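Long-range contacts in transcriptional regulator, ROK family (Vibrio cholerae O1 biovar eltor, PDB 1Z05), which probably binds DNA as a zinc-containing transcriptional regulator of the ROK family, a homologue of Escherichia coli Mlc, with a likely role in carbohydrate metabolism: residues F110-L115 and A123-G128; T170-T175 and K206-P211. One frame throughout, in Å; residues are numbered along the deposited sequence.

Contact 1 (F110-L115 and A123-G128). With SO4 (sulfate ion), chain C.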
loop_
_atom_site.group_PDB
_atom_site.type_symbol
_atom_site.label_atom_id
_atom_site.label_comp_id
_atom_site.label_asym_id
_atom_site.label_seq_id
_atom_site.Cartn_x
_atom_site.Cartn_y
_atom_site.Cartn_z
ATOM N N PHE A 110 25.997 -12.750 5.076
ATOM C CA PHE A 110 24.802 -13.407 4.560
ATOM C C PHE A 110 25.032 -13.746 3.087
ATOM O O PHE A 110 25.904 -13.161 2.442
ATOM C CB PHE A 110 23.550 -12.520 4.747
ATOM C CG PHE A 110 23.599 -11.196 4.007
ATOM C CD1 PHE A 110 23.153 -11.101 2.694
ATOM C CD2 PHE A 110 24.065 -10.043 4.642
ATOM C CE1 PHE A 110 23.179 -9.882 2.000
ATOM C CE2 PHE A 110 24.079 -8.816 3.974
ATOM C CZ PHE A 110 23.646 -8.734 2.651
ATOM N N LEU A 111 24.262 -14.704 2.576
ATOM C CA LEU A 111 24.229 -15.008 1.159
ATOM C C LEU A 111 23.071 -14.279 0.510
ATOM O O LEU A 111 21.975 -14.193 1.080
ATOM C CB LEU A 111 24.032 -16.510 0.919
ATOM C CG LEU A 111 25.139 -17.518 1.198
ATOM C CD1 LEU A 111 24.716 -18.854 0.576
ATOM C CD2 LEU A 111 26.465 -17.065 0.623
ATOM N N SER A 112 23.324 -13.728 -0.670
ATOM C CA SER A 112 22.268 -13.129 -1.472
ATOM C C SER A 112 22.357 -13.791 -2.830
ATOM O O SER A 112 23.442 -13.882 -3.411
ATOM C CB SER A 112 22.438 -11.611 -1.577
ATOM O OG SER A 112 21.337 -11.021 -2.255
ATOM N N MET A 113 21.219 -14.283 -3.311
ATOM C CA MET A 113 21.147 -15.002 -4.568
ATOM C C MET A 113 20.160 -14.356 -5.528
ATOM O O MET A 113 19.169 -13.748 -5.113
ATOM C CB MET A 113 20.729 -16.451 -4.308
ATOM C CG MET A 113 21.706 -17.220 -3.433
ATOM S SD MET A 113 21.066 -18.830 -2.926
ATOM C CE MET A 113 21.324 -19.782 -4.410
ATOM N N ARG A 114 20.438 -14.480 -6.816
ATOM C CA ARG A 114 19.439 -14.178 -7.831
ATOM C C ARG A 114 19.225 -15.398 -8.712
ATOM O O ARG A 114 20.189 -15.956 -9.256
ATOM C CB ARG A 114 19.842 -12.977 -8.692
ATOM C CG ARG A 114 18.864 -12.750 -9.867
ATOM C CD ARG A 114 19.253 -11.573 -10.767
ATOM N NE ARG A 114 18.436 -11.586 -11.980
ATOM C CZ ARG A 114 17.206 -11.085 -12.058
ATOM N NH1 ARG A 114 16.650 -10.502 -10.992
ATOM N NH2 ARG A 114 16.525 -11.181 -13.195
ATOM N N LEU A 115 17.966 -15.811 -8.843
ATOM C CA LEU A 115 17.578 -16.770 -9.865
ATOM C C LEU A 115 17.124 -15.980 -11.083
ATOM O O LEU A 115 16.008 -15.455 -11.113
ATOM C CB LEU A 115 16.470 -17.713 -9.363
ATOM C CG LEU A 115 16.071 -18.876 -10.291
ATOM C CD1 LEU A 115 17.279 -19.738 -10.669
ATOM C CD2 LEU A 115 14.980 -19.746 -9.667
ATOM N N ALA A 123 26.117 -14.636 -4.120
ATOM C CA ALA A 123 27.091 -13.683 -3.620
ATOM C C ALA A 123 27.158 -13.784 -2.108
ATOM O O ALA A 123 26.140 -13.982 -1.446
ATOM C CB ALA A 123 26.735 -12.264 -4.043
ATOM N N LEU A 124 28.361 -13.670 -1.571
ATOM C CA LEU A 124 28.552 -13.553 -0.133
ATOM C C LEU A 124 28.715 -12.073 0.191
ATOM O O LEU A 124 29.547 -11.390 -0.419
ATOM C CB LEU A 124 29.781 -14.358 0.311
ATOM C CG LEU A 124 30.223 -14.278 1.778
ATOM C CD1 LEU A 124 29.244 -14.993 2.702
ATOM C CD2 LEU A 124 31.626 -14.858 1.924
ATOM N N HIS A 125 27.909 -11.585 1.139
ATOM C CA HIS A 125 27.954 -10.185 1.572
ATOM C C HIS A 125 28.356 -10.093 3.036
ATOM O O HIS A 125 28.073 -11.011 3.818
ATOM C CB HIS A 125 26.552 -9.559 1.503
ATOM C CG HIS A 125 26.056 -9.236 0.125
ATOM N ND1 HIS A 125 25.761 -10.203 -0.809
ATOM C CD2 HIS A 125 25.712 -8.055 -0.438
ATOM C CE1 HIS A 125 25.310 -9.626 -1.910
ATOM N NE2 HIS A 125 25.274 -8.323 -1.712
ATOM N N GLU A 126 29.015 -9.002 3.418
ATOM C CA GLU A 126 29.146 -8.678 4.837
ATOM C C GLU A 126 27.821 -8.076 5.287
ATOM O O GLU A 126 27.105 -7.469 4.483
ATOM C CB GLU A 126 30.339 -7.749 5.140
ATOM C CG GLU A 126 30.360 -6.398 4.416
ATOM C CD GLU A 126 29.657 -5.262 5.173
ATOM O OE1 GLU A 126 29.635 -5.260 6.432
ATOM O OE2 GLU A 126 29.142 -4.349 4.493
ATOM N N LEU A 127 27.500 -8.257 6.565
ATOM C CA LEU A 127 26.200 -7.867 7.124
ATOM C C LEU A 127 25.741 -6.431 6.794
ATOM O O LEU A 127 24.540 -6.194 6.598
ATOM C CB LEU A 127 26.176 -8.113 8.644
ATOM C CG LEU A 127 24.783 -8.278 9.266
ATOM C CD1 LEU A 127 24.053 -9.511 8.718
ATOM C CD2 LEU A 127 24.875 -8.310 10.786
ATOM N N GLY A 128 26.687 -5.492 6.742
ATOM C CA GLY A 128 26.420 -4.115 6.313
ATOM C C GLY A 128 25.977 -3.958 4.859
ATOM O O GLY A 128 25.504 -2.883 4.468
HETATM S S SO4 C . 17.724 -11.721 -16.584
HETATM O O1 SO4 C . 18.872 -10.961 -16.104
HETATM O O2 SO4 C . 16.635 -10.832 -16.955
HETATM O O3 SO4 C . 18.178 -12.479 -17.750
HETATM O O4 SO4 C . 17.249 -12.620 -15.537
#

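Contact 2 (T170-T175 and K206-P211)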
loop_
_atom_site.group_PDB
_atom_site.type_symbol
_atom_site.label_atom_id
_atom_site.label_comp_id
_atom_site.label_asym_id
_atom_site.label_seq_id
_atom_site.Cartn_x
_atom_site.Cartn_y
_atom_site.Cartn_z
ATOM N N THR A 170 24.465 -15.569 8.461
ATOM C CA THR A 170 23.269 -15.433 9.295
ATOM C C THR A 170 21.984 -15.827 8.588
ATOM O O THR A 170 20.982 -16.138 9.236
ATOM C CB THR A 170 23.090 -13.982 9.725
ATOM O OG1 THR A 170 22.948 -13.178 8.555
ATOM C CG2 THR A 170 24.294 -13.501 10.522
ATOM N N SER A 171 22.003 -15.780 7.263
ATOM C CA SER A 171 20.769 -15.826 6.476
ATOM C C SER A 171 21.066 -15.921 4.985
ATOM O O SER A 171 22.203 -15.713 4.551
ATOM C CB SER A 171 19.940 -14.557 6.737
ATOM O OG SER A 171 20.724 -13.401 6.491
ATOM N N ILE A 172 20.020 -16.214 4.216
ATOM C CA ILE A 172 20.076 -16.269 2.766
ATOM C C ILE A 172 18.910 -15.460 2.203
ATOM O O ILE A 172 17.766 -15.629 2.621
ATOM C CB ILE A 172 20.017 -17.735 2.243
ATOM C CG1 ILE A 172 21.292 -18.493 2.636
ATOM C CG2 ILE A 172 19.819 -17.773 0.719
ATOM C CD1 ILE A 172 21.236 -20.007 2.475
ATOM N N ALA A 173 19.220 -14.561 1.276
ATOM C CA ALA A 173 18.204 -13.849 0.519
ATOM C C ALA A 173 18.240 -14.319 -0.930
ATOM O O ALA A 173 19.312 -14.572 -1.484
ATOM C CB ALA A 173 18.429 -12.334 0.626
ATOM N N ILE A 174 17.064 -14.474 -1.531
ATOM C CA ILE A 174 16.966 -14.835 -2.943
ATOM C C ILE A 174 15.875 -14.009 -3.621
ATOM O O ILE A 174 14.756 -13.902 -3.111
ATOM C CB ILE A 174 16.815 -16.386 -3.168
ATOM C CG1 ILE A 174 16.747 -16.739 -4.665
ATOM C CG2 ILE A 174 15.639 -16.989 -2.378
ATOM C CD1 ILE A 174 17.274 -18.157 -4.983
ATOM N N THR A 175 16.235 -13.390 -4.744
ATOM C CA THR A 175 15.306 -12.561 -5.503
ATOM C C THR A 175 15.208 -13.125 -6.907
ATOM O O THR A 175 16.134 -13.789 -7.385
ATOM C CB THR A 175 15.744 -11.070 -5.531
ATOM O OG1 THR A 175 17.086 -10.978 -6.036
ATOM C CG2 THR A 175 15.701 -10.478 -4.120
ATOM N N LYS A 206 15.331 -25.945 4.879
ATOM C CA LYS A 206 15.539 -27.357 5.204
ATOM C C LYS A 206 16.972 -27.815 4.886
ATOM O O LYS A 206 17.558 -28.604 5.623
ATOM C CB LYS A 206 14.514 -28.243 4.481
ATOM C CG LYS A 206 14.659 -29.719 4.800
ATOM C CD LYS A 206 13.852 -30.584 3.849
ATOM C CE LYS A 206 13.952 -32.053 4.245
ATOM N NZ LYS A 206 13.028 -32.905 3.451
ATOM N N ALA A 207 17.530 -27.300 3.797
ATOM C CA ALA A 207 18.858 -27.703 3.346
ATOM C C ALA A 207 20.016 -27.000 4.071
ATOM O O ALA A 207 21.168 -27.441 3.964
ATOM C CB ALA A 207 18.975 -27.500 1.837
ATOM N N THR A 208 19.723 -25.921 4.803
ATOM C CA THR A 208 20.776 -25.088 5.401
ATOM C C THR A 208 20.603 -24.772 6.894
ATOM O O THR A 208 21.581 -24.463 7.586
ATOM C CB THR A 208 20.946 -23.736 4.644
ATOM O OG1 THR A 208 19.785 -22.920 4.838
ATOM C CG2 THR A 208 21.197 -23.953 3.143
ATOM N N GLY A 209 19.363 -24.830 7.379
ATOM C CA GLY A 209 19.046 -24.389 8.738
ATOM C C GLY A 209 19.009 -22.871 8.912
ATOM O O GLY A 209 18.721 -22.381 10.000
ATOM N N LEU A 210 19.279 -22.130 7.840
ATOM C CA LEU A 210 19.334 -20.661 7.883
ATOM C C LEU A 210 17.989 -20.013 7.564
ATOM O O LEU A 210 17.236 -20.553 6.757
ATOM C CB LEU A 210 20.381 -20.142 6.893
ATOM C CG LEU A 210 21.864 -20.418 7.187
ATOM C CD1 LEU A 210 22.746 -20.060 5.982
ATOM C CD2 LEU A 210 22.346 -19.705 8.441
ATOM N N PRO A 211 17.688 -18.850 8.185
ATOM C CA PRO A 211 16.514 -18.102 7.721
ATOM C C PRO A 211 16.674 -17.672 6.269
ATOM O O PRO A 211 17.763 -17.253 5.848
ATOM C CB PRO A 211 16.467 -16.868 8.639
ATOM C CG PRO A 211 17.798 -16.808 9.304
ATOM C CD PRO A 211 18.379 -18.184 9.310
#

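Contact 1 (F110-L115 and A123-G128)
The Phe110 ring carries His125 CB over one face, displaced toward the rim, with CB 3.5 Å from the Phe110 ring centroid: a CH-pi contact. The imidazole follows on the same side, its plane 16° from that of the phenyl ring but slid so far that the two barely overlap. At the phenyl edge, near its plane, lies Leu127 O. Phe110 CG sits between its backbone N and carbonyl carbon (chi1 62°), which turns the ring over the partner strand. Ser112 CB approaches the imidazole obliquely.

Beneath these groups is an antiparallel beta hairpin. Phe110 and His125 form one hydrogen-bonded pair, Ser112 and Ala123 the next; His125 N to Phe110 O (2.9 Å) is almost straight, at 173°. Between them the non-hydrogen-bonded pair Leu111 and Leu124 puts its side chains on the other face, where Leu111 CD2 meets Leu124 CD1 at 4.0 Å.

Farther along, an extended Arg114 donates NH2 edge-on to sulfate O4 (2.8 Å), while its NH1 bridges to Asp217. The Phe110 and His125 face is packed by helix 407-418 through Ala410, and Ser112 OG bonds to Thr406 O. Strands 131-138 and 168-176 flank the hairpin in the five-stranded sheet.

Contact 2 (T170-T175 and K206-P211)
Ile172 N donates to Pro211 O at 3.0 Å with an N-H...O angle of 161°, and this backbone bond marks where the chain leaving helix 200-208 joins the sheet beside strand 168-176. The connection is a beta-alpha-beta crossover: strand 212-216, which follows directly, runs parallel to 168-176 and is the outermost strand of the sheet within this chain on this side. The touching parts still lie nearly perpendicular, 97° between their end-to-end directions, so the segment approaches across the strand before aligning with it. Pro211 O also receives a CA-H...O contact from Ser171 CA at 3.4 Å.

The turn between helix and strand is built around Thr208 and Gly209. Gly209 is the first residue to leave helical geometry, with phi 75°, and Thr208 OG1 accepts from Leu210 N in an ST turn while also bonding to Ile204 O.

Among the side chains, Ile172 and Leu210 cross at about a right angle, CD1 to CD1 at 3.8 Å. Ile172 CG1 stands anti to its carbonyl carbon, which carries CD1 out to Leu210 and, tip to tip, to Thr208 CG2. The other branch of Leu210, CD2, lies against the Thr170 carbonyl carbon. Helix 421-428 adds Leu422 to Pro211 and Ser171, and helix 144-161 brings Ile155 to Thr208. On the proline ring, CG and CD each stand 3.3 Å from Thr170 O.

Contacts 1 and 2 both reach the same sheet, their centres about 10 Å apart, and meet where strand 108-116 runs parallel to strand 168-176. Two probable backbone hydrogen bonds join them: Leu111 O to Ala173 N at 2.8 Å and Met113 N to Ala173 O at 2.7 Å. Side chains pack on both faces of this seam, Leu111 CB lying 3.8 Å from Ile172 CG1 and Phe110 CB 3.4 Å from Ser171 OG. Helix 407-418 touches both contacts, its Ile413 reaching Phe110 and Ser171. Along the chain both segments of the hairpin precede both segments of contact 2. Neither lies near the zinc site of His269, Cys279, Cys281 and Cys286; the sulfate at Arg114 probably comes from crystallisation.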